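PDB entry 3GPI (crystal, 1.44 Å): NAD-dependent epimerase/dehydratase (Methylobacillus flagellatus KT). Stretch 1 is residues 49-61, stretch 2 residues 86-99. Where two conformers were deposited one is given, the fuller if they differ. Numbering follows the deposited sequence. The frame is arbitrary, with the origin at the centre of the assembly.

Stretch 1, residues 49-61: DVTRPDTLASIVH
Stretch 2 (86-99) VEGLRNTLSALEGA

A helix and an irregular, turn-rich segment can pack closely with very few direct polar bonds, provided that small residues let the backbones approach and that water bridges backbone groups of both stretches. Residues 49-61 and 86-99 of this epimerase/dehydratase illustrate the principle, burying 552 Å² in total.

The second stretch is helical from Val-86 to Ala-95, with regular helical phi/psi such as -62/-44° at Asn-91; Leu-96 (-91/7°) leaves that conformation, and a type II turn runs from Leu-96 to Ala-99. The first follows a type I turn from Asp-49 to Arg-52, a 3-10 segment at 53-55 and a second type I turn from Leu-56 to Ile-59. Both chains advance in the same sense: CA atoms pair Val-50 with Gly-88 (4.6 Å), Pro-53 with Asn-91 (5.9 Å), Leu-56 with Ala-95 (6.0 Å) and Val-60 with Leu-96 (4.9 Å).

One direct hydrogen bond joins the stretches. Asn-91, its CB toward the partner and chi1 m (-69°), chi2 -13°, donates from ND2 to Val-50 O at 2.8 Å, with an N-H...O angle of 156°. An amide suits this place because its nitrogen carries two hydrogens: ND2 also donates to water 1 at 3.1 Å, and that water donates weakly to Thr-51 O at 3.3 Å. Val-50 O additionally receives a CA-H...O contact from Gly-88 CA at 3.6 Å. Glycine permits this closeness, since an ideal CB there would lie 2.9 Å from Val-50 CG2, a clash.

A second water closes the far end. Water 2 donates to Leu-56 O and to Ala-95 O, both at 2.7 Å, and accepts from Val-60 N at 2.9 Å, so a single molecule ties the second turn to the end of the helix.

Within the first stretch, side chains brace the loop. Asp-49 (chi1 t) uses OD1 to accept from Thr-51 OG1 at 2.5 Å and Thr-51 N at 2.8 Å. Thr-55 OG1 accepts from Asp-49 N at 3.0 Å and donates to Arg-52 O at 2.8 Å; both threonines are p. On the helix, Thr-92 (m) satisfies its hydroxyl internally, OG1 to Gly-88 O at 2.8 Å, while Val-50 CG1 (chi1 m) rests 3.6 Å from Thr-92 OG1.

Apolar packing completes the contact. Leu-56 (m, t) and Ile-59 (p, t) direct CB toward the helix, where Ala-95, itself pointing toward the partner, takes little room: its CB lies 3.7 Å from Leu-56 CB and 3.9 Å from Ile-59 CD1. Leu-56 CD1 also reaches Asn-91 CB at 3.7 Å. Leu-96 (m, t) sets out sideways, but its end comes nearer, bringing CD2 within 3.9 Å of Ile-59 CG1. Val-60 (p) has the largest covered area, 80 Å²; its CG2 meets Ala-99 CB at 4.2 Å. The same valine makes van der Waals contact with backbone carbonyls, CB 3.4 Å from Ala-95 O and CG2 3.4 Å from Glu-97 O. Beside it, Gly-98 adopts phi/psi 117/-24°, a conformation that by itself calls for glycine.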

# COMPACT_ATOMS: atom_id res chain seq x y z
N ASP A 49 12.32 -3.48 -16.60
CA ASP A 49 12.92 -2.54 -15.66
C ASP A 49 12.34 -1.20 -15.98
O ASP A 49 12.64 -0.61 -17.02
CB ASP A 49 14.45 -2.48 -15.84
CG ASP A 49 15.13 -1.53 -14.86
OD1 ASP A 49 14.49 -0.65 -14.24
OD2 ASP A 49 16.36 -1.65 -14.70
N VAL A 50 11.49 -0.70 -15.08
CA VAL A 50 10.80 0.56 -15.30
C VAL A 50 11.73 1.76 -15.48
O VAL A 50 11.33 2.78 -16.02
CB VAL A 50 9.71 0.84 -14.23
CG1 VAL A 50 8.63 -0.27 -14.26
CG2 VAL A 50 10.34 0.98 -12.83
N THR A 51 12.99 1.62 -15.04
CA THR A 51 13.99 2.69 -15.19
C THR A 51 14.67 2.67 -16.56
O THR A 51 15.41 3.60 -16.90
CB THR A 51 15.06 2.66 -14.07
OG1 THR A 51 15.86 1.46 -14.16
CG2 THR A 51 14.39 2.72 -12.69
N ARG A 52 14.43 1.60 -17.32
CA ARG A 52 15.05 1.42 -18.63
C ARG A 52 14.00 1.32 -19.73
O ARG A 52 13.50 0.23 -20.00
CB ARG A 52 15.92 0.18 -18.60
CG ARG A 52 17.24 0.38 -17.82
CD ARG A 52 17.99 -0.93 -17.71
NE ARG A 52 18.27 -1.51 -19.02
CZ ARG A 52 18.24 -2.81 -19.30
NH1 ARG A 52 17.92 -3.71 -18.37
NH2 ARG A 52 18.52 -3.22 -20.53
N PRO A 53 13.70 2.44 -20.39
CA PRO A 53 12.69 2.45 -21.45
C PRO A 53 12.84 1.35 -22.50
O PRO A 53 11.84 0.88 -23.02
CB PRO A 53 12.85 3.84 -22.08
CG PRO A 53 13.37 4.68 -20.98
CD PRO A 53 14.25 3.79 -20.15
N ASP A 54 14.08 0.93 -22.78
CA ASP A 54 14.30 -0.11 -23.81
C ASP A 54 13.78 -1.50 -23.42
O ASP A 54 13.67 -2.38 -24.27
CB ASP A 54 15.78 -0.18 -24.23
CG ASP A 54 16.18 0.96 -25.16
OD1 ASP A 54 15.34 1.83 -25.48
OD2 ASP A 54 17.36 0.99 -25.58
N THR A 55 13.44 -1.69 -22.14
CA THR A 55 12.88 -2.98 -21.69
C THR A 55 11.36 -2.90 -21.63
O THR A 55 10.72 -3.88 -21.22
CB THR A 55 13.38 -3.37 -20.28
OG1 THR A 55 12.87 -2.44 -19.32
CG2 THR A 55 14.94 -3.38 -20.23
N LEU A 56 10.79 -1.75 -21.97
CA LEU A 56 9.32 -1.53 -21.83
C LEU A 56 8.57 -1.53 -23.16
O LEU A 56 7.38 -1.22 -23.22
CB LEU A 56 9.05 -0.22 -21.11
CG LEU A 56 9.64 -0.07 -19.70
CD1 LEU A 56 9.46 1.33 -19.19
CD2 LEU A 56 9.06 -1.08 -18.73
N ALA A 57 9.26 -1.88 -24.23
CA ALA A 57 8.66 -1.75 -25.55
C ALA A 57 7.56 -2.77 -25.82
O ALA A 57 6.84 -2.60 -26.77
CB ALA A 57 9.73 -1.83 -26.64
N SER A 58 7.45 -3.82 -25.00
CA SER A 58 6.46 -4.88 -25.25
C SER A 58 5.14 -4.61 -24.52
O SER A 58 4.10 -5.18 -24.86
CB SER A 58 7.00 -6.23 -24.77
OG SER A 58 6.90 -6.35 -23.37
N ILE A 59 5.17 -3.78 -23.49
CA ILE A 59 3.99 -3.71 -22.61
C ILE A 59 2.74 -3.14 -23.29
O ILE A 59 1.62 -3.50 -22.91
CB ILE A 59 4.24 -3.01 -21.23
CG1 ILE A 59 4.49 -1.49 -21.35
CG2 ILE A 59 5.36 -3.72 -20.46
CD1 ILE A 59 4.60 -0.82 -19.98
N VAL A 60 2.89 -2.26 -24.27
CA VAL A 60 1.71 -1.73 -24.95
C VAL A 60 0.93 -2.82 -25.66
O VAL A 60 -0.29 -2.67 -25.88
CB VAL A 60 2.09 -0.58 -25.91
CG1 VAL A 60 2.69 -1.11 -27.22
CG2 VAL A 60 0.91 0.33 -26.17
N HIS A 61 1.59 -3.93 -25.99
CA HIS A 61 0.84 -5.04 -26.61
C HIS A 61 -0.16 -5.69 -25.67
O HIS A 61 -1.09 -6.38 -26.12
CB HIS A 61 1.77 -6.08 -27.18
CG HIS A 61 2.42 -5.67 -28.45
ND1 HIS A 61 3.65 -6.18 -28.83
CD2 HIS A 61 2.05 -4.81 -29.43
CE1 HIS A 61 4.00 -5.65 -29.99
NE2 HIS A 61 3.04 -4.81 -30.37
N VAL A 86 9.62 9.05 -9.91
CA VAL A 86 8.80 9.59 -10.99
C VAL A 86 9.28 9.04 -12.34
O VAL A 86 8.48 8.86 -13.25
CB VAL A 86 8.80 11.14 -10.98
CG1 VAL A 86 10.18 11.68 -11.33
CG2 VAL A 86 7.71 11.71 -11.90
N GLU A 87 10.58 8.76 -12.43
CA GLU A 87 11.21 8.19 -13.64
C GLU A 87 10.48 6.94 -14.11
O GLU A 87 10.07 6.85 -15.28
CB GLU A 87 12.68 7.82 -13.34
CG GLU A 87 13.67 8.19 -14.44
CD GLU A 87 14.13 9.64 -14.34
OE1 GLU A 87 13.39 10.47 -13.77
OE2 GLU A 87 15.24 9.94 -14.84
N GLY A 88 10.35 5.97 -13.20
CA GLY A 88 9.74 4.68 -13.47
C GLY A 88 8.30 4.80 -13.94
O GLY A 88 7.85 4.07 -14.85
N LEU A 89 7.55 5.69 -13.29
CA LEU A 89 6.17 5.97 -13.66
C LEU A 89 6.08 6.68 -15.01
O LEU A 89 5.22 6.38 -15.85
CB LEU A 89 5.50 6.81 -12.56
CG LEU A 89 4.06 7.30 -12.84
CD1 LEU A 89 3.07 6.12 -13.02
CD2 LEU A 89 3.60 8.23 -11.73
N ARG A 90 6.97 7.65 -15.23
CA ARG A 90 7.00 8.37 -16.51
C ARG A 90 7.32 7.41 -17.65
O ARG A 90 6.63 7.46 -18.69
CB ARG A 90 7.99 9.56 -16.51
CG ARG A 90 7.78 10.50 -17.70
CD ARG A 90 8.94 11.47 -17.89
NE ARG A 90 9.14 12.33 -16.72
CZ ARG A 90 8.36 13.36 -16.43
NH1 ARG A 90 7.33 13.65 -17.22
NH2 ARG A 90 8.60 14.10 -15.35
N ASN A 91 8.31 6.55 -17.45
CA ASN A 91 8.73 5.57 -18.46
C ASN A 91 7.59 4.61 -18.78
O ASN A 91 7.33 4.33 -19.95
CB ASN A 91 9.97 4.78 -18.00
CG ASN A 91 11.22 5.65 -17.95
OD1 ASN A 91 11.24 6.76 -18.47
ND2 ASN A 91 12.25 5.13 -17.31
N THR A 92 6.90 4.16 -17.74
CA THR A 92 5.79 3.21 -17.89
C THR A 92 4.63 3.87 -18.62
O THR A 92 4.06 3.28 -19.56
CB THR A 92 5.32 2.70 -16.52
OG1 THR A 92 6.38 1.98 -15.89
CG2 THR A 92 4.18 1.73 -16.68
N LEU A 93 4.23 5.08 -18.24
CA LEU A 93 3.17 5.74 -18.94
C LEU A 93 3.51 6.01 -20.40
O LEU A 93 2.70 5.80 -21.29
CB LEU A 93 2.80 7.05 -18.25
CG LEU A 93 2.26 6.86 -16.84
CD1 LEU A 93 2.25 8.22 -16.10
CD2 LEU A 93 0.85 6.28 -16.91
N SER A 94 4.74 6.46 -20.65
CA SER A 94 5.18 6.70 -22.02
C SER A 94 5.11 5.41 -22.84
O SER A 94 4.67 5.44 -24.01
CB SER A 94 6.61 7.22 -22.00
OG SER A 94 7.08 7.34 -23.34
N ALA A 95 5.52 4.30 -22.24
CA ALA A 95 5.55 3.00 -22.94
C ALA A 95 4.13 2.52 -23.24
O ALA A 95 3.95 1.66 -24.11
CB ALA A 95 6.30 1.96 -22.14
N LEU A 96 3.14 3.04 -22.52
CA LEU A 96 1.75 2.65 -22.72
C LEU A 96 1.05 3.52 -23.72
O LEU A 96 -0.16 3.42 -23.86
CB LEU A 96 0.98 2.63 -21.40
CG LEU A 96 1.36 1.42 -20.55
CD1 LEU A 96 0.81 1.52 -19.12
CD2 LEU A 96 0.93 0.09 -21.20
N GLU A 97 1.78 4.43 -24.38
CA GLU A 97 1.19 5.20 -25.44
C GLU A 97 0.74 4.24 -26.54
O GLU A 97 1.53 3.51 -27.20
CB GLU A 97 2.13 6.30 -25.98
CG GLU A 97 1.45 7.28 -26.93
CD GLU A 97 2.15 8.62 -27.02
OE1 GLU A 97 1.55 9.58 -27.54
OE2 GLU A 97 3.30 8.72 -26.56
N GLY A 98 -0.56 4.27 -26.73
CA GLY A 98 -1.25 3.40 -27.67
C GLY A 98 -2.22 2.46 -26.98
O GLY A 98 -3.13 1.94 -27.63
N ALA A 99 -2.01 2.17 -25.69
CA ALA A 99 -2.94 1.31 -24.95
C ALA A 99 -4.23 2.08 -24.70
O ALA A 99 -4.23 3.31 -24.62
CB ALA A 99 -2.32 0.91 -23.59
O HOH W 1 14.79 6.84 -17.37
O HOH W 2 5.26 -0.60 -24.81